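Local coordinates for chlamydomonas reinhardtii THB1 (Chlamydomonas reinhardtii, PDB 6CII), which binds heme as a group I truncated hemoglobin, held here with cyanide on the iron, and probably binds oxygen, at residues F27-V32 and K48-Q53. Residues are numbered along the deposited sequence; the frame is centred on the assembly and turned at random.
With HEM (protoporphyrin IX containing Fe), chain B; CYN (cyanide ion), chain C.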
# COMPACT_ATOMS: atom_id res chain seq x y z
N PHE A 27 3.79 -8.10 -1.21
CA PHE A 27 3.98 -7.09 -0.18
C PHE A 27 3.63 -7.62 1.21
O PHE A 27 4.45 -7.52 2.13
CB PHE A 27 3.10 -5.91 -0.62
CG PHE A 27 2.91 -4.80 0.35
CD1 PHE A 27 3.91 -3.86 0.58
CD2 PHE A 27 1.66 -4.61 0.91
CE1 PHE A 27 3.69 -2.78 1.39
CE2 PHE A 27 1.41 -3.53 1.75
CZ PHE A 27 2.43 -2.59 1.99
N TYR A 28 2.48 -8.29 1.35
CA TYR A 28 2.13 -8.79 2.67
C TYR A 28 2.88 -10.07 3.04
O TYR A 28 3.02 -10.35 4.22
CB TYR A 28 0.62 -9.00 2.80
CG TYR A 28 -0.06 -7.66 3.09
CD1 TYR A 28 0.32 -6.91 4.21
CD2 TYR A 28 -1.02 -7.17 2.26
CE1 TYR A 28 -0.26 -5.68 4.46
CE2 TYR A 28 -1.63 -5.95 2.52
CZ TYR A 28 -1.24 -5.22 3.62
OH TYR A 28 -1.83 -4.02 3.81
N GLU A 29 3.33 -10.88 2.07
CA GLU A 29 4.21 -11.99 2.45
C GLU A 29 5.53 -11.47 3.03
O GLU A 29 6.04 -12.04 4.00
CB GLU A 29 4.47 -12.93 1.26
CG GLU A 29 3.19 -13.70 0.83
CD GLU A 29 2.56 -14.62 1.91
OE1 GLU A 29 3.15 -14.83 2.98
OE2 GLU A 29 1.44 -15.12 1.70
N ARG A 30 6.08 -10.39 2.46
CA ARG A 30 7.28 -9.78 3.03
C ARG A 30 6.99 -9.15 4.38
O ARG A 30 7.81 -9.21 5.29
CB ARG A 30 7.84 -8.70 2.08
CG ARG A 30 8.22 -9.19 0.71
CD ARG A 30 8.59 -8.02 -0.20
NE ARG A 30 9.71 -7.23 0.32
CZ ARG A 30 10.93 -7.19 -0.18
NH1 ARG A 30 11.26 -7.91 -1.25
NH2 ARG A 30 11.85 -6.42 0.40
N ILE A 31 5.83 -8.50 4.52
CA ILE A 31 5.59 -7.79 5.78
C ILE A 31 5.45 -8.77 6.93
O ILE A 31 5.97 -8.54 8.03
CB ILE A 31 4.37 -6.87 5.62
CG1 ILE A 31 4.81 -5.61 4.86
CG2 ILE A 31 3.79 -6.52 6.98
CD1 ILE A 31 3.67 -4.70 4.36
N VAL A 32 4.77 -9.89 6.71
CA VAL A 32 4.57 -10.80 7.83
C VAL A 32 5.83 -11.56 8.15
O VAL A 32 5.91 -12.16 9.23
CB VAL A 32 3.39 -11.76 7.60
CG1 VAL A 32 2.12 -10.99 7.34
CG2 VAL A 32 3.69 -12.73 6.48
N LYS A 48 -8.78 -10.36 4.42
CA LYS A 48 -9.54 -9.13 4.33
C LYS A 48 -8.61 -7.93 4.14
O LYS A 48 -8.93 -7.00 3.39
CB LYS A 48 -10.41 -8.96 5.57
CG LYS A 48 -11.45 -10.08 5.78
CD LYS A 48 -12.29 -9.77 7.04
CE LYS A 48 -13.33 -10.84 7.28
NZ LYS A 48 -14.21 -10.42 8.40
N GLN A 49 -7.45 -7.95 4.80
CA GLN A 49 -6.53 -6.82 4.70
C GLN A 49 -5.96 -6.70 3.29
O GLN A 49 -5.81 -5.59 2.78
CB GLN A 49 -5.40 -6.96 5.72
CG GLN A 49 -4.38 -5.81 5.63
CD GLN A 49 -5.01 -4.45 5.92
OE1 GLN A 49 -6.03 -4.34 6.63
NE2 GLN A 49 -4.42 -3.40 5.37
N ARG A 50 -5.65 -7.83 2.65
CA ARG A 50 -5.22 -7.78 1.26
C ARG A 50 -6.29 -7.13 0.39
O ARG A 50 -5.98 -6.29 -0.46
CB ARG A 50 -4.93 -9.18 0.72
CG ARG A 50 -3.65 -9.82 1.24
CD ARG A 50 -3.56 -11.33 0.75
NE ARG A 50 -2.16 -11.68 0.64
CZ ARG A 50 -1.38 -11.98 1.68
NH1 ARG A 50 -1.91 -12.02 2.90
NH2 ARG A 50 -0.09 -12.24 1.48
N ARG A 51 -7.54 -7.54 0.55
CA ARG A 51 -8.60 -6.94 -0.25
C ARG A 51 -8.69 -5.44 -0.01
O ARG A 51 -8.88 -4.66 -0.95
CB ARG A 51 -9.95 -7.62 0.05
CG ARG A 51 -11.13 -6.84 -0.51
CD ARG A 51 -12.45 -7.59 -0.35
NE ARG A 51 -12.50 -8.77 -1.20
CZ ARG A 51 -12.78 -8.74 -2.50
NH1 ARG A 51 -13.03 -7.59 -3.10
NH2 ARG A 51 -12.81 -9.87 -3.20
N LYS A 52 -8.55 -5.00 1.25
CA LYS A 52 -8.62 -3.57 1.52
C LYS A 52 -7.46 -2.84 0.87
O LYS A 52 -7.64 -1.74 0.32
CB LYS A 52 -8.61 -3.32 3.02
CG LYS A 52 -9.91 -3.74 3.69
CD LYS A 52 -9.70 -3.61 5.18
CE LYS A 52 -10.96 -3.69 5.99
NZ LYS A 52 -10.54 -3.56 7.42
N GLN A 53 -6.27 -3.43 0.91
CA GLN A 53 -5.12 -2.74 0.33
C GLN A 53 -5.23 -2.68 -1.18
O GLN A 53 -4.89 -1.66 -1.79
CB GLN A 53 -3.82 -3.44 0.77
CG GLN A 53 -2.55 -2.65 0.40
CD GLN A 53 -2.48 -1.30 1.11
OE1 GLN A 53 -2.85 -0.25 0.58
NE2 GLN A 53 -1.98 -1.33 2.32
CHA HEM B . -4.95 -0.86 7.74
CHB HEM B . -3.08 1.51 3.90
CHC HEM B . 1.14 2.10 6.39
CHD HEM B . -0.50 -1.12 9.76
C1A HEM B . -4.78 -0.24 6.53
C2A HEM B . -5.80 -0.16 5.51
C3A HEM B . -5.28 0.48 4.46
C4A HEM B . -3.92 0.82 4.74
CMA HEM B . -5.95 0.82 3.11
CAA HEM B . -7.23 -0.73 5.69
CBA HEM B . -8.06 0.36 6.39
CGA HEM B . -9.50 -0.04 6.42
O1A HEM B . -10.21 0.29 5.44
O2A HEM B . -9.93 -0.71 7.40
C1B HEM B . -1.78 1.83 4.26
C2B HEM B . -0.84 2.49 3.39
C3B HEM B . 0.31 2.66 4.04
C4B HEM B . 0.17 2.11 5.38
CMB HEM B . -1.17 2.92 1.94
CAB HEM B . 1.53 3.34 3.40
CBB HEM B . 2.78 3.09 3.80
C1C HEM B . 1.03 1.28 7.49
C2C HEM B . 2.04 1.09 8.52
C3C HEM B . 1.57 0.22 9.43
C4C HEM B . 0.26 -0.22 9.03
CMC HEM B . 3.39 1.84 8.50
CAC HEM B . 2.25 -0.34 10.72
CBC HEM B . 3.51 -0.75 10.63
C1D HEM B . -1.83 -1.33 9.43
C2D HEM B . -2.67 -2.24 10.15
C3D HEM B . -3.91 -2.19 9.62
C4D HEM B . -3.90 -1.23 8.55
CMD HEM B . -2.19 -3.12 11.32
CAD HEM B . -5.13 -3.01 10.09
CBD HEM B . -5.70 -2.39 11.36
CGD HEM B . -6.87 -3.22 11.84
O1D HEM B . -6.90 -3.58 13.04
O2D HEM B . -7.78 -3.51 11.02
NA HEM B . -3.65 0.38 6.01
NB HEM B . -1.12 1.60 5.47
NC HEM B . -0.07 0.48 7.86
ND HEM B . -2.61 -0.72 8.44
FE HEM B . -1.90 0.43 6.94
C CYN C . -1.10 -1.17 5.99
N CYN C . -0.95 -2.15 5.41
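Tyr28 meets Gln49 and Gln53 through its hydroxyl, a worked example of the distal tyrosine-glutamine network of group I truncated hemoglobins. Three hydrogen bonds grip Tyr28 OH. Tyr28 OH donates to the cyanide nitrogen (2.6 Å), which lies at the edge of the ring, near its plane. Gln49 NE2 donates to Tyr28 OH (3.1 Å), almost straight (171°) and within the Gln49 amide plane, which stands perpendicular to the tyrosine ring. Gln53 NE2 also lies 3.1 Å from Tyr28 OH, its bond more bent (158°) and tilted from its amide plane. Both glutamines leave the helix with CG anti to the backbone N and bend at chi2, which brings their amides between the phenol and the heme. With its proton committed to the cyanide, the hydroxyl can take both amides as acceptor, probably stabilising the bound ligand. Lys52, bound to heme in another structure of this protein and probably the distal lysine ligand, here hydrogen-bonds heme propionate O2A through NZ, 2.9 Å away.

Apolar packing holds the phenol: Phe27 covers one ring face, and Gln53 CB abuts the edge.

Farther out, the Arg50 guanidinium lays a face over Tyr28 CB, and Arg50 NH2 makes a long salt bridge (3.3 Å) to Glu29 OE2; Arg50 NE forms a salt bridge with Asp25.

Segments 27-32 and 48-53, on helices 16-33 and 46-60, cross at 129°, walling the distal pocket, while Phe27 packs against helix 87-103.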